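Local coordinates for protein arabinan endo-1,5-alpha-l-arabinosidase A (Cellvibrio cellulosa, PDB 1GYH) that hydrolyses the alpha-1,5-linked arabinofuranosyl chains of linear arabinan, releasing almost exclusively arabinotriose, and so takes part in breaking down plant cell walls, at residues 123-128 with 142-147; 171-176 with 189-194; 66-71 with 129-134; 54-59 with 80-85; 206-211 with 220-225. All coordinates share one frame; numbering follows the deposited sequence.

Contact 1: residues 123-128 with 142-147; sequences DLWNAI and MSFGSF
Phe-144 turns an edge of its ring to the face of the six-membered ring of Trp-125, with CZ 3.6 Å from Trp-125 CE3 and the planes at 80°: an offset edge-to-face pair. Asp-123 CB lies over the opposite indole face, so the large flat side chain is held between two neighbours. The crowded chi1 of Phe-144 (76°) turns the ring edge to the backbone of 126-128, with CD2 3.4 Å from Asn-126 O. Next to it, Gly-145 N donates to Ile-128 O at 3.0 Å, almost along the C=O axis. Glycine suits this place because a side chain at its backbone angles would collide with the preceding carbonyl. Ile-128 CD1 then packs on Ser-146 CB at 3.6 Å. One water accepts from both Asn-126 N and Ser-146 N; another donates to Ser-146 OG at 2.8 Å and accepts weakly from Asn-126 ND2. Farther out, Ser-90 holds Asn-126 OD1, while Ser-146 OG is bonded to Glu-192, probably the proton donor. Asn-126 and Ser-146 probably bind substrate, so loop 123-128, with an inverse gamma turn centred on Ala-127, and the end of strand 140-144 probably form part of the substrate-binding wall of a family 43 five-bladed beta-propeller.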
# COMPACT_ATOMS: atom_id res chain seq x y z
N ASP A 123 16.78 -13.85 -3.15
CA ASP A 123 15.33 -13.80 -2.79
C ASP A 123 14.37 -13.83 -3.96
O ASP A 123 14.48 -13.03 -4.87
CB ASP A 123 15.05 -12.56 -1.94
CG ASP A 123 16.03 -12.39 -0.82
OD1 ASP A 123 16.20 -13.34 0.04
OD2 ASP A 123 16.70 -11.34 -0.70
N LEU A 124 13.38 -14.73 -3.91
CA LEU A 124 12.30 -14.78 -4.89
C LEU A 124 11.08 -13.92 -4.47
O LEU A 124 9.93 -14.34 -4.54
CB LEU A 124 11.97 -16.23 -5.21
CG LEU A 124 11.71 -16.49 -6.69
CD1 LEU A 124 12.91 -16.06 -7.57
CD2 LEU A 124 11.43 -17.94 -6.94
N TRP A 125 11.37 -12.71 -4.02
CA TRP A 125 10.37 -11.70 -3.72
C TRP A 125 11.02 -10.34 -3.90
O TRP A 125 12.27 -10.25 -4.02
CB TRP A 125 9.81 -11.87 -2.29
CG TRP A 125 10.80 -12.39 -1.23
CD1 TRP A 125 11.01 -13.70 -0.88
CD2 TRP A 125 11.65 -11.62 -0.37
NE1 TRP A 125 11.95 -13.78 0.12
CE2 TRP A 125 12.36 -12.52 0.45
CE3 TRP A 125 11.91 -10.26 -0.23
CZ2 TRP A 125 13.31 -12.09 1.39
CZ3 TRP A 125 12.84 -9.84 0.72
CH2 TRP A 125 13.54 -10.75 1.48
N ASN A 126 10.19 -9.31 -3.82
CA ASN A 126 10.58 -7.92 -4.02
C ASN A 126 10.13 -7.10 -2.79
O ASN A 126 8.94 -7.03 -2.49
CB ASN A 126 9.95 -7.38 -5.32
CG ASN A 126 10.52 -6.03 -5.74
OD1 ASN A 126 11.49 -5.55 -5.14
ND2 ASN A 126 9.90 -5.40 -6.74
N ALA A 127 11.11 -6.53 -2.08
CA ALA A 127 10.89 -5.76 -0.86
C ALA A 127 10.41 -4.33 -1.14
O ALA A 127 11.15 -3.35 -0.95
CB ALA A 127 12.15 -5.76 -0.02
N ILE A 128 9.15 -4.24 -1.61
CA ILE A 128 8.41 -3.00 -1.75
C ILE A 128 6.94 -3.19 -1.26
O ILE A 128 6.48 -4.33 -1.16
CB ILE A 128 8.37 -2.48 -3.22
CG1 ILE A 128 7.52 -3.36 -4.13
CG2 ILE A 128 9.87 -2.28 -3.79
CD1 ILE A 128 7.37 -2.78 -5.57
N MET A 142 4.10 -7.31 9.16
CA MET A 142 4.18 -6.63 7.87
C MET A 142 3.86 -7.58 6.74
O MET A 142 4.43 -8.69 6.66
CB MET A 142 5.59 -6.02 7.67
CG MET A 142 5.76 -5.33 6.30
SD MET A 142 7.42 -4.64 5.97
CE MET A 142 7.45 -3.27 7.15
N SER A 143 2.94 -7.17 5.86
CA SER A 143 2.79 -7.79 4.56
C SER A 143 3.48 -6.90 3.52
O SER A 143 3.56 -5.69 3.68
CB SER A 143 1.31 -8.01 4.19
OG SER A 143 0.58 -6.79 4.02
N PHE A 144 3.95 -7.49 2.45
CA PHE A 144 4.57 -6.72 1.37
C PHE A 144 4.70 -7.58 0.12
O PHE A 144 4.46 -8.80 0.15
CB PHE A 144 5.99 -6.23 1.80
CG PHE A 144 7.04 -7.34 1.77
CD1 PHE A 144 7.20 -8.19 2.86
CD2 PHE A 144 7.86 -7.52 0.65
CE1 PHE A 144 8.14 -9.20 2.85
CE2 PHE A 144 8.81 -8.55 0.62
CZ PHE A 144 8.96 -9.38 1.70
N GLY A 145 5.07 -6.95 -0.99
CA GLY A 145 5.50 -7.71 -2.15
C GLY A 145 4.98 -7.22 -3.49
O GLY A 145 4.04 -6.40 -3.56
N SER A 146 5.62 -7.70 -4.55
CA SER A 146 5.29 -7.32 -5.94
C SER A 146 6.02 -8.25 -6.89
O SER A 146 7.25 -8.33 -6.83
CB SER A 146 5.75 -5.88 -6.21
OG SER A 146 5.53 -5.48 -7.57
N PHE A 147 5.28 -8.98 -7.72
CA PHE A 147 5.83 -9.89 -8.72
C PHE A 147 6.74 -10.97 -8.06
O PHE A 147 6.55 -11.35 -6.90
CB PHE A 147 6.50 -9.07 -9.89
CG PHE A 147 5.51 -8.34 -10.81
CD1 PHE A 147 4.77 -7.24 -10.38
CD2 PHE A 147 5.34 -8.73 -12.12
CE1 PHE A 147 3.89 -6.60 -11.21
CE2 PHE A 147 4.43 -8.06 -12.99
CZ PHE A 147 3.73 -7.01 -12.55
O HOH W 1 7.28 -10.21 -4.37
O HOH W 2 7.89 -5.15 -9.05

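Contact 2: residues 171-176 with 189-194; sequences SIAKLE and AQIEAP
The two backbones come closest at Leu-175 and Ala-189, whose CA atoms are 4.9 Å apart, and no hydrogen bond joins them; 171-176 runs off the end of strand 169-173, while 189-194 enters strand 191-199 through an inverse gamma turn centred on Gln-190. Strands 169-173 and 191-199 are outermost in two successive sheets of the propeller, so the contact is a joint between neighbouring blades, made by side chains. Ile-191 carries much of it. Its CG1 is anti to the backbone N (chi1 -179°) and CD1 continues the extended line (chi2 176°), which lets the tip span the gap and touch Ala-173 CB at 3.6 Å. The small methyl of Ala-173 suits the place, since it meets that extended tip at van der Waals distance. Leu-175 comes across Ile-191 obliquely, with CG beside its own backbone N (chi1 -64°). Its CD1 packs on Ile-191 CB at 3.7 Å and passes 3.8 Å from Gln-190 O, while nearer the main chain Leu-175 CB meets Ala-189 CB at 3.8 Å. Ile-191 also touches Leu-151 and Trp-209. The next residue, Glu-192, probably the catalytic proton donor, takes no part in the joint: its OE2 is bonded to Tyr-220 and its OE1 has a partner of its own, a double grip that would fix the carboxylate and could tune its ionisation. The chemistry between the segments is thus almost wholly aliphatic, and it depends on complementary shape and partial burial of apolar surface, not on the direction of any polar bond.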
# COMPACT_ATOMS: atom_id res chain seq x y z
N SER A 171 3.71 -17.16 3.38
CA SER A 171 3.21 -16.74 2.08
C SER A 171 1.69 -16.52 2.18
O SER A 171 1.00 -17.33 2.80
CB SER A 171 3.51 -17.79 1.01
OG SER A 171 4.93 -17.99 0.88
N ILE A 172 1.18 -15.46 1.57
CA ILE A 172 -0.25 -15.13 1.64
C ILE A 172 -0.95 -15.06 0.28
O ILE A 172 -2.14 -15.33 0.19
CB ILE A 172 -0.53 -13.87 2.55
CG1 ILE A 172 0.16 -12.59 2.01
CG2 ILE A 172 -0.15 -14.19 4.02
CD1 ILE A 172 -0.15 -11.26 2.76
N ALA A 173 -0.22 -14.70 -0.80
CA ALA A 173 -0.81 -14.73 -2.13
C ALA A 173 0.29 -14.90 -3.17
O ALA A 173 1.36 -14.35 -2.99
CB ALA A 173 -1.59 -13.48 -2.43
N LYS A 174 -0.03 -15.60 -4.25
CA LYS A 174 0.96 -15.95 -5.30
C LYS A 174 0.25 -16.18 -6.62
O LYS A 174 -0.92 -16.61 -6.65
CB LYS A 174 1.70 -17.26 -4.93
CG LYS A 174 2.55 -17.29 -3.66
CD LYS A 174 3.21 -18.68 -3.56
CE LYS A 174 3.33 -19.29 -2.21
NZ LYS A 174 3.77 -20.76 -2.30
N LEU A 175 0.95 -15.89 -7.73
CA LEU A 175 0.55 -16.36 -9.04
C LEU A 175 1.71 -17.19 -9.66
O LEU A 175 2.82 -17.22 -9.12
CB LEU A 175 0.19 -15.20 -9.94
CG LEU A 175 -1.02 -14.37 -9.52
CD1 LEU A 175 -1.13 -13.06 -10.31
CD2 LEU A 175 -2.27 -15.21 -9.73
N GLU A 176 1.42 -17.90 -10.76
CA GLU A 176 2.30 -18.97 -11.26
C GLU A 176 3.67 -18.38 -11.66
O GLU A 176 3.73 -17.28 -12.19
CB GLU A 176 1.67 -19.69 -12.45
CG GLU A 176 2.47 -20.89 -12.99
CD GLU A 176 2.68 -21.98 -11.96
OE1 GLU A 176 1.76 -22.81 -11.78
OE2 GLU A 176 3.77 -22.00 -11.33
N ALA A 189 3.70 -13.06 -13.04
CA ALA A 189 2.85 -13.00 -11.84
C ALA A 189 2.51 -11.52 -11.50
O ALA A 189 3.19 -10.88 -10.69
CB ALA A 189 3.56 -13.69 -10.72
N GLN A 190 1.48 -10.97 -12.15
CA GLN A 190 1.13 -9.55 -12.01
C GLN A 190 0.24 -9.40 -10.78
O GLN A 190 -0.99 -9.31 -10.90
CB GLN A 190 0.46 -9.02 -13.29
CG GLN A 190 1.31 -9.24 -14.59
CD GLN A 190 0.64 -8.93 -15.90
OE1 GLN A 190 1.32 -8.98 -16.98
NE2 GLN A 190 -0.63 -8.58 -15.87
N ILE A 191 0.88 -9.43 -9.62
CA ILE A 191 0.26 -9.29 -8.32
C ILE A 191 1.14 -8.47 -7.42
O ILE A 191 2.36 -8.72 -7.35
CB ILE A 191 -0.04 -10.69 -7.63
CG1 ILE A 191 -0.71 -10.47 -6.27
CG2 ILE A 191 1.23 -11.60 -7.46
CD1 ILE A 191 -1.14 -11.73 -5.56
N GLU A 192 0.58 -7.47 -6.75
CA GLU A 192 1.35 -6.64 -5.82
C GLU A 192 0.48 -5.90 -4.79
O GLU A 192 -0.75 -5.90 -4.89
CB GLU A 192 2.22 -5.60 -6.59
CG GLU A 192 1.45 -4.51 -7.33
CD GLU A 192 2.31 -3.62 -8.21
OE1 GLU A 192 3.55 -3.89 -8.34
OE2 GLU A 192 1.74 -2.64 -8.80
N ALA A 193 1.14 -5.21 -3.88
CA ALA A 193 0.54 -4.20 -3.02
C ALA A 193 -0.53 -4.79 -2.06
O ALA A 193 -1.67 -4.36 -2.07
CB ALA A 193 -0.07 -3.07 -3.85
N PRO A 194 -0.13 -5.69 -1.18
CA PRO A 194 -1.12 -6.26 -0.25
C PRO A 194 -1.62 -5.20 0.73
O PRO A 194 -0.89 -4.28 1.12
CB PRO A 194 -0.33 -7.28 0.53
CG PRO A 194 1.10 -6.74 0.52
CD PRO A 194 1.24 -6.16 -0.91

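Contact 3: residues 66-71 with 129-134; sequences APDIYQ and APAIIA
The polar part centres on Asp-68. With CG anti to its backbone N, its carboxylate reaches across to strand 131-134, where Ile-132 N donates to OD2 at 2.9 Å. The donor lies above the carboxylate plane, 38° out of it. A short acidic side chain suits the place, accepting from a main-chain N-H that faces it across the gap.

Three waters extend this bridge. One lies within hydrogen-bonding distance of Ala-66 O and Pro-130 O, the second of Pro-130 O and, weakly, Asp-68 OD1, and the third of Asp-68 OD2 and Ile-132 O, the latter at 2.7 Å. Strands 66-71 and 131-134 run roughly parallel, at 28°, their axes 6.9 Å apart at the closest, but belong to different sheets: they are inner strands of consecutive propeller blades, joined here by side chains and water near the centre of the protein.

Van der Waals contacts lie at both ends. Ile-132 points CG2 squarely at the Tyr-70 ring, 3.6 Å from its centroid and 7° off the normal, a CH-pi contact. Beyond it, Ala-134 CB touches the phenol oxygen, 3.6 Å from Tyr-70 OH. At the other end Ala-66 CB packs on CA of the engineered Ala-129 at 3.8 Å, close to Asp-9, the probable proton acceptor, and to His-262, a probable calcium ligand.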
# COMPACT_ATOMS: atom_id res chain seq x y z
N ALA A 66 5.23 3.76 -2.32
CA ALA A 66 4.25 2.88 -1.62
C ALA A 66 4.33 2.94 -0.09
O ALA A 66 4.59 1.95 0.59
CB ALA A 66 4.38 1.43 -2.17
N PRO A 67 4.07 4.11 0.46
CA PRO A 67 4.20 4.28 1.89
C PRO A 67 3.07 3.50 2.65
O PRO A 67 2.00 3.19 2.07
CB PRO A 67 4.01 5.79 2.08
CG PRO A 67 3.17 6.24 0.93
CD PRO A 67 3.59 5.33 -0.21
N ASP A 68 3.34 3.15 3.89
CA ASP A 68 2.26 2.82 4.84
C ASP A 68 2.40 3.64 6.10
O ASP A 68 3.54 3.85 6.61
CB ASP A 68 2.22 1.30 5.18
CG ASP A 68 0.84 0.87 5.72
OD1 ASP A 68 -0.20 1.28 5.16
OD2 ASP A 68 0.69 0.12 6.68
N ILE A 69 1.26 4.15 6.59
CA ILE A 69 1.27 4.91 7.85
C ILE A 69 0.58 4.08 8.95
O ILE A 69 -0.49 3.49 8.70
CB ILE A 69 0.67 6.34 7.64
CG1 ILE A 69 0.78 7.19 8.91
CG2 ILE A 69 -0.81 6.30 7.22
CD1 ILE A 69 2.24 7.63 9.23
N TYR A 70 1.21 4.02 10.13
CA TYR A 70 0.73 3.21 11.24
C TYR A 70 0.98 3.91 12.56
O TYR A 70 2.11 4.31 12.85
CB TYR A 70 1.43 1.85 11.25
CG TYR A 70 0.86 0.84 12.24
CD1 TYR A 70 -0.37 0.20 12.00
CD2 TYR A 70 1.56 0.50 13.40
CE1 TYR A 70 -0.91 -0.72 12.92
CE2 TYR A 70 1.05 -0.43 14.30
CZ TYR A 70 -0.19 -1.04 14.06
OH TYR A 70 -0.71 -1.96 15.00
N GLN A 71 -0.08 4.06 13.37
CA GLN A 71 0.02 4.62 14.71
C GLN A 71 0.22 3.52 15.79
O GLN A 71 -0.49 2.49 15.80
CB GLN A 71 -1.23 5.47 15.04
CG GLN A 71 -1.39 6.67 14.12
CD GLN A 71 -2.40 7.68 14.56
OE1 GLN A 71 -2.41 8.07 15.74
NE2 GLN A 71 -3.22 8.17 13.61
N ALA A 129 6.26 -2.07 -1.01
CA ALA A 129 4.80 -2.03 -0.74
C ALA A 129 4.38 -2.63 0.59
O ALA A 129 3.54 -3.52 0.63
CB ALA A 129 3.99 -2.64 -1.92
N PRO A 130 4.92 -2.12 1.69
CA PRO A 130 4.56 -2.60 3.02
C PRO A 130 3.13 -2.22 3.44
O PRO A 130 2.59 -1.18 3.01
CB PRO A 130 5.56 -1.88 3.93
CG PRO A 130 5.81 -0.65 3.24
CD PRO A 130 5.89 -1.01 1.78
N ALA A 131 2.55 -3.08 4.28
CA ALA A 131 1.26 -2.80 4.96
C ALA A 131 1.29 -3.43 6.36
O ALA A 131 1.67 -4.61 6.49
CB ALA A 131 0.08 -3.28 4.15
N ILE A 132 0.91 -2.66 7.39
CA ILE A 132 1.08 -3.12 8.77
C ILE A 132 -0.27 -3.57 9.35
O ILE A 132 -1.24 -2.84 9.23
CB ILE A 132 1.67 -2.00 9.65
CG1 ILE A 132 2.96 -1.36 9.03
CG2 ILE A 132 1.95 -2.51 11.05
CD1 ILE A 132 4.10 -2.35 8.74
N ILE A 133 -0.29 -4.72 10.02
CA ILE A 133 -1.53 -5.29 10.60
C ILE A 133 -1.25 -5.91 11.97
O ILE A 133 -0.30 -6.67 12.14
CB ILE A 133 -2.20 -6.32 9.65
CG1 ILE A 133 -3.53 -6.85 10.25
CG2 ILE A 133 -1.27 -7.54 9.37
CD1 ILE A 133 -4.63 -5.77 10.30
N ALA A 134 -2.09 -5.59 12.96
CA ALA A 134 -2.00 -6.25 14.24
C ALA A 134 -3.06 -7.34 14.38
O ALA A 134 -4.14 -7.24 13.79
CB ALA A 134 -2.15 -5.26 15.37
O HOH W 3 2.71 -0.07 0.66
O HOH W 4 0.02 -0.04 2.41
O HOH W 5 -1.87 -0.88 7.44

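Contact 4: residues 54-59 with 80-85; sequences KRVSPS and YSVSAF
Helix 53-56 is a single short turn of helix set against the end of strand 75-82, the middle strand of its sheet in one blade of the five-bladed propeller. Three side chains meet there, Val-56 and Ser-57 from the helix end and Val-82 from the strand, each with its CB directed at the other segment. Val-82 stands opposite Val-56 and Ser-57 and uses one branch for the two of them. Its CG1, anti to the backbone N (chi1 167°), lies 4.1 Å from Ser-57 CB and 4.3 Å from Val-56 CG1, so the two valines meet methyl to methyl and the packing is loose. Compact, branched valines suit a buried spot where methyl groups do the meeting. Around the pair, Val-56 also rests on Ile-114 and Ala-91, and Val-82 on Trp-52 and Leu-64, which completes an apolar layer.

Ser-57 is the first residue to leave the helical backbone conformation, and its side chain turns from the valine layer to the main chain at Ser-83. Its OG is anti to its own N (chi1 -172°), which extends the hydroxyl in that direction. Ser-83 presents its carbonyl to it while its side chain points away and bonds to Ser-90 OG, on the side of Asn-126, a probable substrate-binding residue. Ala-84 CB, a small methyl, lies beside the hydroxyl at 3.6 Å from Ser-57 OG. Ser-57 OG donates to Ser-83 O at 2.8 Å, approaching from 59° above the carbonyl plane.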
# COMPACT_ATOMS: atom_id res chain seq x y z
N LYS A 54 20.99 4.99 -2.06
CA LYS A 54 21.84 4.78 -3.25
C LYS A 54 22.62 3.48 -3.23
O LYS A 54 22.91 2.91 -4.28
CB LYS A 54 22.77 5.98 -3.49
CG LYS A 54 22.09 7.11 -4.19
CD LYS A 54 23.10 8.15 -4.67
CE LYS A 54 22.41 9.33 -5.32
NZ LYS A 54 22.06 10.39 -4.33
N ARG A 55 22.94 2.97 -2.05
CA ARG A 55 23.62 1.70 -2.00
C ARG A 55 22.70 0.53 -2.34
O ARG A 55 23.14 -0.42 -2.97
CB ARG A 55 24.42 1.54 -0.70
CG ARG A 55 23.86 0.62 0.26
CD ARG A 55 24.34 -0.81 0.18
NE ARG A 55 23.59 -1.43 1.25
CZ ARG A 55 22.57 -2.21 1.09
NH1 ARG A 55 22.21 -2.61 -0.12
NH2 ARG A 55 21.95 -2.64 2.16
N VAL A 56 21.42 0.60 -1.98
CA VAL A 56 20.48 -0.40 -2.41
C VAL A 56 20.17 -0.23 -3.93
O VAL A 56 20.14 -1.22 -4.69
CB VAL A 56 19.16 -0.33 -1.56
CG1 VAL A 56 18.06 -1.18 -2.19
CG2 VAL A 56 19.42 -0.77 -0.09
N SER A 57 19.94 1.01 -4.35
CA SER A 57 19.53 1.37 -5.73
C SER A 57 20.49 2.43 -6.31
O SER A 57 20.28 3.62 -6.15
CB SER A 57 18.10 1.91 -5.74
OG SER A 57 17.58 2.10 -7.05
N PRO A 58 21.60 2.01 -6.94
CA PRO A 58 22.59 2.99 -7.41
C PRO A 58 22.01 4.12 -8.29
O PRO A 58 22.46 5.26 -8.15
CB PRO A 58 23.63 2.13 -8.20
CG PRO A 58 23.47 0.74 -7.71
CD PRO A 58 22.01 0.62 -7.21
N SER A 59 21.02 3.82 -9.14
CA SER A 59 20.34 4.83 -9.97
C SER A 59 19.12 5.51 -9.32
O SER A 59 18.32 6.15 -10.00
CB SER A 59 19.87 4.18 -11.26
OG SER A 59 18.78 3.30 -11.01
N TYR A 80 8.30 2.88 3.91
CA TYR A 80 8.53 3.43 2.57
C TYR A 80 9.47 2.46 1.83
O TYR A 80 10.19 1.69 2.48
CB TYR A 80 9.13 4.87 2.64
CG TYR A 80 10.48 4.94 3.36
CD1 TYR A 80 11.66 4.66 2.67
CD2 TYR A 80 10.56 5.20 4.74
CE1 TYR A 80 12.89 4.68 3.30
CE2 TYR A 80 11.79 5.21 5.41
CZ TYR A 80 12.97 4.95 4.67
OH TYR A 80 14.22 4.95 5.25
N SER A 81 9.44 2.52 0.49
CA SER A 81 10.19 1.59 -0.37
C SER A 81 11.23 2.36 -1.20
O SER A 81 10.94 3.41 -1.78
CB SER A 81 9.24 0.83 -1.32
OG SER A 81 8.05 0.38 -0.65
N VAL A 82 12.45 1.84 -1.21
CA VAL A 82 13.54 2.26 -2.14
C VAL A 82 13.71 1.14 -3.17
O VAL A 82 13.89 -0.03 -2.83
CB VAL A 82 14.83 2.46 -1.34
CG1 VAL A 82 16.04 2.57 -2.28
CG2 VAL A 82 14.75 3.69 -0.45
N SER A 83 13.65 1.47 -4.45
CA SER A 83 13.71 0.44 -5.47
C SER A 83 14.26 0.95 -6.80
O SER A 83 14.82 2.05 -6.88
CB SER A 83 12.30 -0.14 -5.67
OG SER A 83 12.32 -1.37 -6.38
N ALA A 84 14.11 0.12 -7.82
CA ALA A 84 14.41 0.49 -9.20
C ALA A 84 13.46 -0.23 -10.14
O ALA A 84 13.19 -1.43 -9.99
CB ALA A 84 15.89 0.13 -9.55
N PHE A 85 12.96 0.49 -11.13
CA PHE A 85 11.94 -0.08 -12.01
C PHE A 85 12.39 -1.37 -12.66
O PHE A 85 13.49 -1.46 -13.21
CB PHE A 85 11.48 0.94 -13.08
CG PHE A 85 10.42 1.90 -12.55
CD1 PHE A 85 9.13 1.44 -12.23
CD2 PHE A 85 10.74 3.26 -12.32
CE1 PHE A 85 8.14 2.32 -11.71
CE2 PHE A 85 9.76 4.16 -11.81
CZ PHE A 85 8.46 3.69 -11.51

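Contact 5: residues 206-211 with 220-225; sequences FASWGL and YHLVVG
Trp-209 leaves its strand with CG beside the backbone N (chi1 -86°), on the sheet face it shares with Ala-207, His-221 and Val-223. Its CB lies over the face of the His-221 imidazole, 3.6 Å from His-221 CE1; the crowded chi1 of His-221 (65°) bends that ring toward the tryptophan, and its ND1 is held by Thr-219 O. Farther out, the indole crosses Val-223 at about a right angle. Val-223 CG2 sits over the five-membered ring, 3.7 Å from its centroid, a CH-pi contact in which NE1 and CE2 are its nearest ring atoms. Val-223 CG1 serves the other ring, 3.7 Å from Trp-209 CE3, and CZ3 is the last atom it reaches. A beta-branched residue suits this place because one methyl lies over the five-membered ring and the other against the CE3 side of the six-membered ring.

The backbones beneath form the antiparallel hairpin of strands 202-209 and 221-227, the middle strands of one propeller blade. Ala-207 and Val-223 are a hydrogen-bonded pair, and so are Trp-209 and His-221, where Trp-209 N donates to His-221 O at 2.9 Å. At Gly-210 the backbone angles would press any side chain against the preceding carbonyl.

On the other face, shared by Phe-206, Ser-208, Leu-222 and Val-224, Val-224 CG2 lies over the Phe-206 ring, and Leu-222 CD2 comes 3.4 Å from Ser-208 OG, itself bonded to His-262 N. Beside them, Tyr-220 CE1 touches Ser-208 CB at 3.6 Å, and the phenol OH of Tyr-220 is bonded to Glu-192.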
# COMPACT_ATOMS: atom_id res chain seq x y z
N PHE A 206 -6.59 -7.46 0.52
CA PHE A 206 -6.76 -6.83 -0.76
C PHE A 206 -5.40 -6.88 -1.53
O PHE A 206 -4.35 -6.75 -0.93
CB PHE A 206 -7.14 -5.34 -0.58
CG PHE A 206 -8.43 -5.11 0.18
CD1 PHE A 206 -9.63 -5.05 -0.47
CD2 PHE A 206 -8.42 -4.95 1.56
CE1 PHE A 206 -10.83 -4.87 0.24
CE2 PHE A 206 -9.62 -4.76 2.26
CZ PHE A 206 -10.80 -4.70 1.60
N ALA A 207 -5.47 -7.03 -2.84
CA ALA A 207 -4.29 -7.06 -3.70
C ALA A 207 -4.62 -6.49 -5.06
O ALA A 207 -5.77 -6.51 -5.51
CB ALA A 207 -3.76 -8.51 -3.84
N SER A 208 -3.58 -5.95 -5.71
CA SER A 208 -3.70 -5.38 -7.04
C SER A 208 -3.21 -6.41 -8.06
O SER A 208 -2.14 -6.97 -7.91
CB SER A 208 -2.91 -4.06 -7.10
OG SER A 208 -3.48 -3.03 -6.29
N TRP A 209 -4.02 -6.66 -9.09
CA TRP A 209 -3.67 -7.57 -10.18
C TRP A 209 -3.49 -6.76 -11.46
O TRP A 209 -4.12 -5.69 -11.66
CB TRP A 209 -4.78 -8.62 -10.42
CG TRP A 209 -4.73 -9.88 -9.56
CD1 TRP A 209 -3.92 -10.15 -8.48
CD2 TRP A 209 -5.59 -11.03 -9.68
NE1 TRP A 209 -4.20 -11.39 -7.97
CE2 TRP A 209 -5.21 -11.96 -8.70
CE3 TRP A 209 -6.63 -11.37 -10.56
CZ2 TRP A 209 -5.83 -13.20 -8.55
CZ3 TRP A 209 -7.26 -12.62 -10.41
CH2 TRP A 209 -6.85 -13.51 -9.42
N GLY A 210 -2.61 -7.24 -12.33
CA GLY A 210 -2.45 -6.67 -13.66
C GLY A 210 -1.39 -5.58 -13.71
O GLY A 210 -0.55 -5.48 -12.78
N LEU A 211 -1.44 -4.74 -14.75
CA LEU A 211 -0.41 -3.73 -14.99
C LEU A 211 -0.86 -2.29 -14.79
O LEU A 211 -1.78 -1.81 -15.46
CB LEU A 211 0.15 -3.87 -16.41
CG LEU A 211 0.77 -5.22 -16.79
CD1 LEU A 211 1.33 -5.18 -18.22
CD2 LEU A 211 1.85 -5.62 -15.82
N TYR A 220 -4.75 -2.72 -14.44
CA TYR A 220 -4.69 -2.70 -12.97
C TYR A 220 -6.12 -2.72 -12.37
O TYR A 220 -6.99 -1.97 -12.80
CB TYR A 220 -3.98 -1.44 -12.49
CG TYR A 220 -3.08 -1.49 -11.27
CD1 TYR A 220 -2.16 -2.50 -11.06
CD2 TYR A 220 -3.07 -0.43 -10.37
CE1 TYR A 220 -1.31 -2.51 -9.97
CE2 TYR A 220 -2.20 -0.41 -9.26
CZ TYR A 220 -1.31 -1.45 -9.09
OH TYR A 220 -0.41 -1.47 -8.02
N HIS A 221 -6.32 -3.60 -11.41
CA HIS A 221 -7.62 -3.72 -10.68
C HIS A 221 -7.42 -4.39 -9.33
O HIS A 221 -6.33 -4.85 -9.00
CB HIS A 221 -8.65 -4.48 -11.53
CG HIS A 221 -8.31 -5.91 -11.80
ND1 HIS A 221 -7.34 -6.30 -12.70
CD2 HIS A 221 -8.83 -7.06 -11.30
CE1 HIS A 221 -7.28 -7.62 -12.75
NE2 HIS A 221 -8.20 -8.11 -11.93
N LEU A 222 -8.50 -4.42 -8.53
CA LEU A 222 -8.43 -4.95 -7.16
C LEU A 222 -9.22 -6.24 -7.00
O LEU A 222 -10.36 -6.34 -7.47
CB LEU A 222 -8.97 -3.92 -6.18
CG LEU A 222 -8.22 -2.60 -6.06
CD1 LEU A 222 -8.91 -1.67 -5.07
CD2 LEU A 222 -6.78 -2.87 -5.57
N VAL A 223 -8.59 -7.18 -6.32
CA VAL A 223 -9.17 -8.44 -5.90
C VAL A 223 -9.03 -8.60 -4.38
O VAL A 223 -8.27 -7.86 -3.71
CB VAL A 223 -8.51 -9.69 -6.58
CG1 VAL A 223 -8.72 -9.62 -8.09
CG2 VAL A 223 -7.06 -9.83 -6.24
N VAL A 224 -9.80 -9.55 -3.84
CA VAL A 224 -9.88 -9.76 -2.39
C VAL A 224 -10.03 -11.25 -2.03
O VAL A 224 -10.61 -12.04 -2.79
CB VAL A 224 -11.10 -8.90 -1.77
CG1 VAL A 224 -12.44 -9.50 -2.15
CG2 VAL A 224 -11.00 -8.82 -0.26
N GLY A 225 -9.53 -11.60 -0.85
CA GLY A 225 -9.75 -12.89 -0.19
C GLY A 225 -9.85 -12.70 1.33
O GLY A 225 -9.64 -11.60 1.81

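In the fold
Along the chain contact 4 interlocks with contact 3, whose second segment adjoins the first of contact 1; contacts 2 and 5 follow. Contacts 3 and 4 share the sheet holding strands 63-72 and 75-82. Contacts 1, 2 and 3 all reach the sheet from 131-134 to 169-173, and contacts 2 and 5 share the next, from 191-199 to 248-251. The centre of contact 2 lies about 9 Å from those of contacts 1 and 5, whereas those of 4 and 5 are about 24 Å apart. The series thus passes through three successive blades of the propeller, and Glu-192 of contact 2 is bonded to contacts 1 and 5, so the probable catalytic acid seems held from two blades.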